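Local coordinates for iron uptake protein A2 (Synechocystis sp., PDB 2VOZ), which binds ferric iron in the periplasm and probably delivers it to an ABC transporter that imports the metal, at residues B[52-57]-B[282-287]; B[88-93]-B[166-171]; B[150-155]-B[187-192]; B[299-304]-B[311-316]. All blocks are in the same frame, centred on the assembly; numbering follows the deposited sequence. Where two conformers were deposited one is given.

Contact 1 (B[52-57]-B[282-287]); sequences DAFGEV and LEYLAS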
# COMPACT_ATOMS: atom_id res chain seq x y z
N ASP B 52 13.93 -2.23 -11.37
CA ASP B 52 13.66 -1.68 -12.70
C ASP B 52 14.90 -1.17 -13.40
O ASP B 52 15.01 -1.27 -14.64
CB ASP B 52 12.65 -0.54 -12.60
CG ASP B 52 11.23 -1.02 -12.72
OD1 ASP B 52 11.00 -2.24 -12.46
OD2 ASP B 52 10.34 -0.21 -13.06
N ALA B 53 15.83 -0.62 -12.63
CA ALA B 53 17.08 -0.14 -13.23
C ALA B 53 17.83 -1.30 -13.89
O ALA B 53 18.57 -1.09 -14.84
CB ALA B 53 17.98 0.57 -12.22
N PHE B 54 17.66 -2.51 -13.36
CA PHE B 54 18.31 -3.67 -13.97
C PHE B 54 17.60 -4.15 -15.25
O PHE B 54 18.25 -4.40 -16.29
CB PHE B 54 18.33 -4.81 -12.96
CG PHE B 54 18.93 -6.05 -13.52
CD1 PHE B 54 20.31 -6.12 -13.70
CD2 PHE B 54 18.11 -7.11 -13.92
CE1 PHE B 54 20.89 -7.27 -14.25
CE2 PHE B 54 18.68 -8.28 -14.47
CZ PHE B 54 20.08 -8.34 -14.64
N GLY B 55 16.29 -4.31 -15.18
CA GLY B 55 15.56 -4.87 -16.30
C GLY B 55 14.22 -5.35 -15.80
O GLY B 55 13.62 -4.71 -14.93
N GLU B 56 13.76 -6.47 -16.36
CA GLU B 56 12.43 -6.98 -16.02
C GLU B 56 12.63 -8.06 -14.98
O GLU B 56 13.04 -9.17 -15.29
CB GLU B 56 11.72 -7.53 -17.27
CG GLU B 56 10.38 -8.16 -17.00
N VAL B 57 12.36 -7.69 -13.73
CA VAL B 57 12.54 -8.60 -12.62
C VAL B 57 11.14 -9.04 -12.20
O VAL B 57 10.37 -8.27 -11.57
CB VAL B 57 13.29 -7.91 -11.43
CG1 VAL B 57 13.37 -8.83 -10.24
CG2 VAL B 57 14.70 -7.50 -11.82
N LEU B 282 23.07 -10.54 -9.80
CA LEU B 282 23.88 -10.59 -8.56
C LEU B 282 24.98 -9.54 -8.60
O LEU B 282 25.20 -8.83 -7.62
CB LEU B 282 24.51 -11.98 -8.31
CG LEU B 282 23.52 -13.13 -8.07
CD1 LEU B 282 24.36 -14.36 -7.88
CD2 LEU B 282 22.61 -12.83 -6.85
N GLU B 283 25.62 -9.39 -9.75
CA GLU B 283 26.65 -8.34 -9.90
C GLU B 283 26.08 -6.94 -9.69
O GLU B 283 26.72 -6.08 -9.04
CB GLU B 283 27.36 -8.43 -11.27
CG GLU B 283 28.16 -9.74 -11.34
CD GLU B 283 28.76 -10.08 -12.71
OE1 GLU B 283 28.41 -9.42 -13.73
OE2 GLU B 283 29.58 -11.03 -12.74
N TYR B 284 24.90 -6.72 -10.24
CA TYR B 284 24.23 -5.45 -10.07
C TYR B 284 23.91 -5.18 -8.59
O TYR B 284 24.16 -4.08 -8.10
CB TYR B 284 22.96 -5.41 -10.92
CG TYR B 284 22.05 -4.25 -10.58
CD1 TYR B 284 22.39 -2.93 -10.95
CD2 TYR B 284 20.84 -4.48 -9.91
CE1 TYR B 284 21.56 -1.87 -10.63
CE2 TYR B 284 19.98 -3.41 -9.59
CZ TYR B 284 20.35 -2.12 -9.98
OH TYR B 284 19.47 -1.08 -9.64
N LEU B 285 23.37 -6.17 -7.87
CA LEU B 285 23.06 -5.98 -6.46
C LEU B 285 24.31 -5.65 -5.64
O LEU B 285 24.19 -5.08 -4.56
CB LEU B 285 22.45 -7.27 -5.91
CG LEU B 285 20.97 -7.56 -6.14
CD1 LEU B 285 20.60 -8.69 -5.20
CD2 LEU B 285 20.09 -6.34 -5.86
N ALA B 286 25.49 -6.05 -6.14
CA ALA B 286 26.77 -5.74 -5.47
C ALA B 286 27.35 -4.38 -5.90
O ALA B 286 28.41 -3.95 -5.41
CB ALA B 286 27.79 -6.82 -5.75
N SER B 287 26.69 -3.69 -6.81
CA SER B 287 27.19 -2.38 -7.25
C SER B 287 26.94 -1.28 -6.19
O SER B 287 26.04 -1.43 -5.33
CB SER B 287 26.56 -2.01 -8.60
OG SER B 287 25.22 -1.64 -8.43
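Phe54 and Tyr284 both carry their rings anti to the backbone N (chi1 178° and 168°), beside their own carbonyl carbons, and the two side chains run antiparallel alongside one another, so that each ring reaches the CB end of the other side chain. Phe54 CB lies over one face of the tyrosine, 4.2 Å from the centroid of the Tyr284 ring and offset toward its rim, a CH-pi contact. In return Phe54 CD1 comes to 3.9 Å from Tyr284 CB. The ring planes are inclined at 37°, with the Phe54 and Tyr284 centroids 5.8 Å apart. Farther along the ring, Ala53 CB touches Tyr284 OH at 3.4 Å. This hydroxyl has its polar partners outside the two segments: Leu50 O, one turn back in the helix of Ala53, and Tyr293 OH of the second subunit. At its backbone end, Tyr284 O accepts from both Ser287 N and Ser287 OG, the latter at 2.7 Å, where the chain leaves one helix and Ser287 takes the N-cap of the next. Cutting Tyr284 back to an alanine would probably leave Leu50 O and Tyr293 of the second subunit without this hydroxyl and open a gap beside Phe54 CB. The contact joins the C-terminal ends of helices 48-54 and 275-285; Phe281 adds an edge-to-face partner to Phe54, while Leu282 and Leu285 pack on Phe126 of strand 124-136, and beyond Gly55 the chain goes on into strand 56-61.

Contact 2 (B[88-93]-B[166-171]); sequences AGMLWR and SNVYNL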
# COMPACT_ATOMS: atom_id res chain seq x y z
N ALA B 88 21.79 -16.36 6.84
CA ALA B 88 22.63 -17.45 6.28
C ALA B 88 22.02 -18.81 6.61
O ALA B 88 22.29 -19.80 5.91
CB ALA B 88 24.08 -17.38 6.81
N GLY B 89 21.24 -18.87 7.67
CA GLY B 89 20.58 -20.15 8.07
C GLY B 89 19.49 -20.54 7.05
O GLY B 89 19.19 -21.74 6.85
N MET B 90 18.85 -19.55 6.44
CA MET B 90 17.86 -19.81 5.39
C MET B 90 18.50 -20.13 4.07
O MET B 90 18.02 -21.01 3.36
CB MET B 90 16.81 -18.68 5.25
CG MET B 90 15.93 -18.46 6.50
SD MET B 90 15.14 -20.02 7.14
CE MET B 90 14.22 -20.57 5.74
N LEU B 91 19.57 -19.43 3.72
CA LEU B 91 20.35 -19.82 2.56
C LEU B 91 20.84 -21.26 2.69
O LEU B 91 20.81 -22.02 1.72
CB LEU B 91 21.52 -18.86 2.37
CG LEU B 91 20.98 -17.48 1.94
CD1 LEU B 91 22.08 -16.38 2.17
CD2 LEU B 91 20.47 -17.52 0.48
N TRP B 92 21.24 -21.64 3.90
CA TRP B 92 21.70 -23.00 4.12
C TRP B 92 20.54 -24.00 3.90
O TRP B 92 20.76 -25.06 3.32
CB TRP B 92 22.30 -23.11 5.53
CG TRP B 92 22.63 -24.54 5.97
CD1 TRP B 92 23.80 -25.20 5.74
CD2 TRP B 92 21.80 -25.43 6.72
NE1 TRP B 92 23.76 -26.45 6.28
CE2 TRP B 92 22.55 -26.63 6.90
CE3 TRP B 92 20.49 -25.37 7.23
CZ2 TRP B 92 22.05 -27.74 7.56
CZ3 TRP B 92 19.99 -26.48 7.91
CH2 TRP B 92 20.77 -27.64 8.08
N ARG B 93 19.34 -23.71 4.36
CA ARG B 93 18.22 -24.63 4.11
C ARG B 93 17.98 -24.82 2.62
O ARG B 93 17.69 -25.94 2.16
CB ARG B 93 16.95 -24.20 4.79
CG ARG B 93 17.08 -24.25 6.29
CD ARG B 93 15.70 -24.00 6.94
NE ARG B 93 15.89 -23.82 8.38
CZ ARG B 93 14.98 -23.32 9.21
NH1 ARG B 93 15.26 -23.20 10.50
NH2 ARG B 93 13.78 -22.95 8.74
N SER B 166 13.18 -21.42 18.05
CA SER B 166 12.80 -21.73 16.65
C SER B 166 13.26 -20.68 15.66
O SER B 166 13.31 -20.92 14.44
CB SER B 166 11.26 -21.84 16.55
OG SER B 166 10.61 -20.78 17.25
N ASN B 167 13.56 -19.49 16.14
CA ASN B 167 13.83 -18.38 15.24
C ASN B 167 15.24 -18.48 14.67
O ASN B 167 16.18 -18.77 15.39
CB ASN B 167 13.71 -17.06 15.97
CG ASN B 167 14.14 -15.90 15.10
OD1 ASN B 167 15.26 -15.44 15.23
ND2 ASN B 167 13.27 -15.45 14.22
N VAL B 168 15.32 -18.29 13.36
CA VAL B 168 16.60 -18.50 12.67
C VAL B 168 17.70 -17.56 13.12
O VAL B 168 18.90 -17.95 13.08
CB VAL B 168 16.43 -18.46 11.16
CG1 VAL B 168 16.20 -17.00 10.69
CG2 VAL B 168 17.64 -19.16 10.45
N TYR B 169 17.37 -16.34 13.54
CA TYR B 169 18.43 -15.46 14.05
C TYR B 169 19.14 -16.06 15.28
O TYR B 169 20.35 -15.93 15.43
CB TYR B 169 17.90 -14.08 14.47
CG TYR B 169 16.96 -13.43 13.49
CD1 TYR B 169 17.08 -13.63 12.12
CD2 TYR B 169 15.95 -12.58 13.97
CE1 TYR B 169 16.18 -13.00 11.24
CE2 TYR B 169 15.08 -11.95 13.10
CZ TYR B 169 15.20 -12.18 11.77
OH TYR B 169 14.29 -11.54 10.94
N ASN B 170 18.36 -16.67 16.16
CA ASN B 170 18.92 -17.36 17.33
C ASN B 170 19.69 -18.59 16.93
O ASN B 170 20.79 -18.82 17.43
CB ASN B 170 17.80 -17.75 18.29
CG ASN B 170 17.25 -16.59 19.07
OD1 ASN B 170 17.91 -15.54 19.23
ND2 ASN B 170 16.02 -16.76 19.53
N LEU B 171 19.10 -19.40 16.04
CA LEU B 171 19.79 -20.59 15.53
C LEU B 171 21.17 -20.18 15.00
O LEU B 171 22.17 -20.82 15.29
CB LEU B 171 18.98 -21.24 14.40
CG LEU B 171 17.79 -22.10 14.87
CD1 LEU B 171 16.86 -22.47 13.71
CD2 LEU B 171 18.27 -23.34 15.59
O HOH W 1 13.22 -22.83 12.74
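Val168 reaches across to Gly89 in the first turn of its helix. From the valine CB, a chi1 of 74° puts CG1 in the position flanked by N and C and leaves CG2 anti to the backbone N. CG2 does the touching: it lies 3.9 Å from Gly89 CA and 4.2 Å from both Met90 N and Met90 SD. At Gly89 the absence of a side chain is what admits CG2, since a beta carbon there would collide with it, and the helices can come as close as 6.3 Å between Gly89 CA and Val168 CA. One turn on, the extended Arg93 crosses Leu171 at about a right angle, and Leu171 CD1 meets the edge of the guanidinium 3.7 Å from Arg93 NH1. A water accepts from Arg93 NH1 and donates to Ser166 O at 2.6 Å, bridging the segments. The other guanidinium nitrogens are held by Gln333, which accepts from Arg93 NE, and by Glu65, in a salt bridge with Arg93 NH2. Behind Val168, Asn167 caps its helix through OD1, in weak bonds to Tyr169 N and Asn170 N. Tyr169, an iron ligand whose hydroxyl bonds Tyr226 OH, starts from this same turn. The chemistry is thus a glycine-valine fit beside a water-bridged arginine: the missing side chain of Gly89 lets the helices approach closely near the iron site, and the charge is met by partners around it.

Contact 3 (B[150-155]-B[187-192]); sequences ALADPQ and RRWLQG
Ala152 fits with its methyl group into the angle between the backbone and the indole of Trp189. Its CB lies 3.7 Å from Trp189 O and the same distance from Trp189 CD1. Beside it the two backbones come nearly together: Ala152 CA is 3.9 Å from Gly192 C, and the alpha carbons of Ala152 and Gly192 are 4.2 Å apart. Gly192 permits this, for a beta carbon on it would point toward the alanine and clash with Ala152 CB. The contact is small and made by van der Waals packing, a methyl and an alpha carbon against a helix surface left bare at a glycine. The next shell fixes the two partners. Trp189 has its ring anti to the backbone N (chi1 167°), which swings the indole along the helix side until CD1 reaches the methyl; its NE1 then donates to Tyr148 O, only four residues before Ala152. The indole is therefore tied to the same loop that it packs against, and its rotation is probably restricted. Asn196, one turn beyond Gly192, uses ND2 to reach both Leu151 O and Asp153 O, bonding to the loop on both flanks of Ala152. Within that loop Asp153 N bonds Ala150 O at 3.0 Å, closing the short 3-10 turn that presents the methyl. The contact seats the loop between strands 124-136 and 160-161 on helix 183-195. Trp189 also packs on Thr174 and Arg177 of helix 168-181, while Leu190 turns away toward Leu339 and Met340 of helix 333-342.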
# COMPACT_ATOMS: atom_id res chain seq x y z
N ALA B 150 29.46 -13.63 28.12
CA ALA B 150 29.40 -13.17 29.52
C ALA B 150 27.98 -13.08 30.04
O ALA B 150 27.77 -12.95 31.24
CB ALA B 150 30.07 -11.78 29.66
N LEU B 151 27.00 -13.11 29.15
CA LEU B 151 25.61 -13.09 29.60
C LEU B 151 25.19 -14.39 30.32
O LEU B 151 24.07 -14.46 30.86
CB LEU B 151 24.66 -12.80 28.44
CG LEU B 151 24.80 -11.41 27.81
CD1 LEU B 151 23.79 -11.26 26.68
CD2 LEU B 151 24.65 -10.23 28.79
N ALA B 152 26.08 -15.36 30.31
CA ALA B 152 25.90 -16.62 31.06
C ALA B 152 26.35 -16.48 32.52
O ALA B 152 26.10 -17.39 33.33
CB ALA B 152 26.66 -17.77 30.36
N ASP B 153 27.00 -15.35 32.84
CA ASP B 153 27.47 -15.07 34.22
C ASP B 153 26.24 -14.99 35.15
O ASP B 153 25.18 -14.46 34.78
CB ASP B 153 28.27 -13.75 34.30
CG ASP B 153 29.62 -13.80 33.60
OD1 ASP B 153 30.25 -12.71 33.50
OD2 ASP B 153 30.08 -14.89 33.18
N PRO B 154 26.38 -15.51 36.38
CA PRO B 154 25.20 -15.57 37.25
C PRO B 154 24.60 -14.21 37.62
O PRO B 154 23.46 -14.16 38.03
CB PRO B 154 25.71 -16.29 38.50
CG PRO B 154 27.18 -16.14 38.48
CD PRO B 154 27.58 -16.08 37.02
N GLN B 155 25.37 -13.13 37.46
CA GLN B 155 24.82 -11.81 37.79
C GLN B 155 23.60 -11.43 36.93
O GLN B 155 22.85 -10.51 37.30
CB GLN B 155 25.87 -10.73 37.62
CG GLN B 155 26.26 -10.49 36.21
CD GLN B 155 27.52 -9.69 36.14
OE1 GLN B 155 27.48 -8.46 36.02
NE2 GLN B 155 28.66 -10.37 36.29
N ARG B 187 27.35 -25.50 24.82
CA ARG B 187 26.30 -26.07 25.66
C ARG B 187 26.33 -25.42 27.05
O ARG B 187 25.28 -25.06 27.59
CB ARG B 187 26.48 -27.58 25.76
CG ARG B 187 25.35 -28.23 26.49
CD ARG B 187 25.60 -29.75 26.51
NE ARG B 187 24.73 -30.36 27.51
CZ ARG B 187 24.99 -30.37 28.82
NH1 ARG B 187 24.14 -30.95 29.66
NH2 ARG B 187 26.13 -29.83 29.29
N ARG B 188 27.52 -25.25 27.61
CA ARG B 188 27.64 -24.67 28.94
C ARG B 188 27.16 -23.20 28.92
O ARG B 188 26.44 -22.75 29.82
CB ARG B 188 29.09 -24.78 29.40
CG ARG B 188 29.33 -24.16 30.76
CD ARG B 188 30.41 -24.94 31.47
NE ARG B 188 30.78 -24.44 32.80
CZ ARG B 188 30.23 -24.82 33.96
NH1 ARG B 188 29.21 -25.69 34.03
NH2 ARG B 188 30.73 -24.31 35.09
N TRP B 189 27.53 -22.47 27.86
CA TRP B 189 27.08 -21.08 27.67
C TRP B 189 25.55 -21.04 27.57
O TRP B 189 24.93 -20.24 28.26
CB TRP B 189 27.70 -20.46 26.41
CG TRP B 189 27.02 -19.16 26.02
CD1 TRP B 189 27.09 -17.96 26.68
CD2 TRP B 189 26.22 -18.94 24.86
NE1 TRP B 189 26.35 -17.00 26.01
CE2 TRP B 189 25.81 -17.58 24.88
CE3 TRP B 189 25.80 -19.76 23.81
CZ2 TRP B 189 24.99 -17.02 23.88
CZ3 TRP B 189 24.99 -19.20 22.80
CH2 TRP B 189 24.61 -17.83 22.84
N LEU B 190 24.95 -21.92 26.74
CA LEU B 190 23.48 -21.95 26.60
C LEU B 190 22.81 -22.23 27.94
O LEU B 190 21.80 -21.64 28.27
CB LEU B 190 23.02 -23.00 25.59
CG LEU B 190 23.36 -22.73 24.12
CD1 LEU B 190 23.22 -23.98 23.30
CD2 LEU B 190 22.49 -21.56 23.59
N GLN B 191 23.34 -23.18 28.70
CA GLN B 191 22.78 -23.49 30.00
C GLN B 191 22.72 -22.26 30.89
O GLN B 191 21.70 -21.99 31.52
CB GLN B 191 23.64 -24.54 30.69
CG GLN B 191 23.45 -25.92 30.07
CD GLN B 191 24.37 -26.92 30.71
OE1 GLN B 191 25.55 -26.65 30.91
NE2 GLN B 191 23.84 -28.09 31.03
N GLY B 192 23.83 -21.52 30.97
CA GLY B 192 23.88 -20.29 31.77
C GLY B 192 22.94 -19.20 31.26
O GLY B 192 22.25 -18.54 32.05

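Contact 4 (B[299-304]-B[311-316]); sequences NEYPVI and PVLAAH
Leu313 lies flat against the ring of Tyr301, and most of the side-chain packing is between these two. Leu313 CD2 sits over the centre of one face, 3.6 Å from the centroid of the Tyr301 ring and only 9° off its normal, a well-centred CH-pi contact. The other methyl extends toward the far end of the ring, where Leu313 CD1 comes to 3.4 Å from Tyr301 OH. With CG anti to the backbone N (chi1 175°), Leu313 reaches out from its helix and spreads both methyls over the tyrosine. Leu313 CD2 also rests against the backbone, 3.6 Å from Asn299 O and 3.7 Å from Glu300 O. That backbone is the turn leaving helix 288-297: Asn299, with positive phi, is the C-prime residue of a Schellman motif, in which Glu300 N bonds Ala295 O and Asn299 N bonds Glu296 O. Just after it the chain pairs through Tyr301 with Gln128 of strand 124-136, while Asn299 and Glu300 lie near the iron ligands Tyr225 and Tyr44. On the looser side a water, in the plane of the ring at its edge, joins the hydroxyl to the helix backbone. It accepts from Tyr301 OH at 2.7 Å and donates to Leu313 O at 2.8 Å. A phenylalanine in place of Tyr301 would probably leave this water without its donor and break the bridge to Leu313 O.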
# COMPACT_ATOMS: atom_id res chain seq x y z
N ASN B 299 17.22 -0.77 6.97
CA ASN B 299 18.14 -0.25 7.99
C ASN B 299 19.28 -1.22 8.30
O ASN B 299 19.66 -1.41 9.46
CB ASN B 299 17.36 0.10 9.27
CG ASN B 299 16.42 1.22 9.05
OD1 ASN B 299 16.84 2.29 8.59
ND2 ASN B 299 15.15 1.01 9.38
N GLU B 300 19.81 -1.82 7.23
CA GLU B 300 20.90 -2.81 7.31
C GLU B 300 22.16 -2.16 6.80
O GLU B 300 22.13 -1.04 6.29
CB GLU B 300 20.57 -4.05 6.45
CG GLU B 300 19.68 -5.07 7.15
CD GLU B 300 18.77 -5.87 6.20
OE1 GLU B 300 17.98 -6.71 6.70
OE2 GLU B 300 18.82 -5.71 4.95
N TYR B 301 23.30 -2.87 6.95
CA TYR B 301 24.56 -2.35 6.42
C TYR B 301 24.79 -2.94 5.03
O TYR B 301 24.51 -4.13 4.80
CB TYR B 301 25.72 -2.81 7.29
CG TYR B 301 25.66 -2.42 8.73
CD1 TYR B 301 25.01 -3.24 9.69
CD2 TYR B 301 26.26 -1.23 9.17
CE1 TYR B 301 24.99 -2.88 11.05
CE2 TYR B 301 26.24 -0.87 10.53
CZ TYR B 301 25.61 -1.71 11.45
OH TYR B 301 25.58 -1.40 12.79
N PRO B 302 25.39 -2.15 4.13
CA PRO B 302 25.87 -2.78 2.89
C PRO B 302 26.95 -3.79 3.18
O PRO B 302 27.59 -3.73 4.26
CB PRO B 302 26.49 -1.60 2.10
CG PRO B 302 25.82 -0.36 2.69
CD PRO B 302 25.66 -0.70 4.16
N VAL B 303 27.14 -4.71 2.25
CA VAL B 303 28.27 -5.63 2.39
C VAL B 303 29.51 -5.02 1.78
O VAL B 303 30.62 -5.48 2.04
CB VAL B 303 28.00 -7.04 1.79
CG1 VAL B 303 26.86 -7.74 2.60
CG2 VAL B 303 27.62 -6.95 0.32
N ILE B 304 29.31 -4.00 0.94
CA ILE B 304 30.46 -3.36 0.28
C ILE B 304 31.00 -2.22 1.11
O ILE B 304 30.28 -1.27 1.40
CB ILE B 304 30.09 -2.84 -1.15
CG1 ILE B 304 29.51 -3.95 -2.03
CG2 ILE B 304 31.33 -2.19 -1.83
CD1 ILE B 304 30.32 -5.20 -2.15
N PRO B 311 22.30 7.16 8.01
CA PRO B 311 22.88 8.01 9.08
C PRO B 311 22.48 7.62 10.51
O PRO B 311 23.32 7.70 11.42
CB PRO B 311 22.37 9.42 8.74
CG PRO B 311 21.88 9.36 7.35
CD PRO B 311 21.58 7.94 6.98
N VAL B 312 21.21 7.25 10.72
CA VAL B 312 20.74 6.81 12.04
C VAL B 312 21.50 5.55 12.48
O VAL B 312 21.97 5.45 13.62
CB VAL B 312 19.20 6.57 12.04
CG1 VAL B 312 18.73 6.12 13.45
CG2 VAL B 312 18.47 7.88 11.68
N LEU B 313 21.65 4.58 11.57
CA LEU B 313 22.41 3.37 11.90
C LEU B 313 23.88 3.74 12.13
O LEU B 313 24.48 3.27 13.09
CB LEU B 313 22.27 2.36 10.76
CG LEU B 313 23.09 1.09 10.88
CD1 LEU B 313 22.68 0.33 12.20
CD2 LEU B 313 22.83 0.23 9.65
N ALA B 314 24.44 4.59 11.27
CA ALA B 314 25.87 4.94 11.32
C ALA B 314 26.22 5.65 12.63
O ALA B 314 27.36 5.55 13.09
CB ALA B 314 26.26 5.79 10.12
N ALA B 315 25.25 6.35 13.22
CA ALA B 315 25.51 7.13 14.46
C ALA B 315 25.76 6.22 15.67
O ALA B 315 26.19 6.69 16.73
CB ALA B 315 24.39 8.07 14.75
N HIS B 316 25.47 4.92 15.52
CA HIS B 316 25.79 3.96 16.58
C HIS B 316 27.25 3.51 16.54
O HIS B 316 27.69 2.78 17.41
CB HIS B 316 24.87 2.75 16.48
CG HIS B 316 23.48 3.06 16.90
ND1 HIS B 316 23.09 3.08 18.21
CD2 HIS B 316 22.39 3.39 16.17
CE1 HIS B 316 21.81 3.40 18.29
NE2 HIS B 316 21.35 3.57 17.06
O HOH W 2 26.24 1.15 13.44

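Overall arrangement
All four contacts belong to one periplasmic solute-binding fold. Contacts 2 and 3 fall within the long stretch of chain closed by contact 1; their segments alternate along the sequence and use the consecutive helices 168-181 and 183-195. Contact 4 follows all of them. The centres of contacts 1 and 3 are the farthest apart, about 44 Å, on opposite sides of the chain's centre. Contacts 1 and 4 touch, Ala286 O against Ile304 CG1, reach the same mixed sheet and both meet the second subunit. Contact 2, with iron ligand Tyr169, and contact 4, beside Tyr225 and Tyr44, have centres about 22 Å apart; both lie near the iron-binding residues and probably frame that region, while contacts 1 and 3 lie farther out.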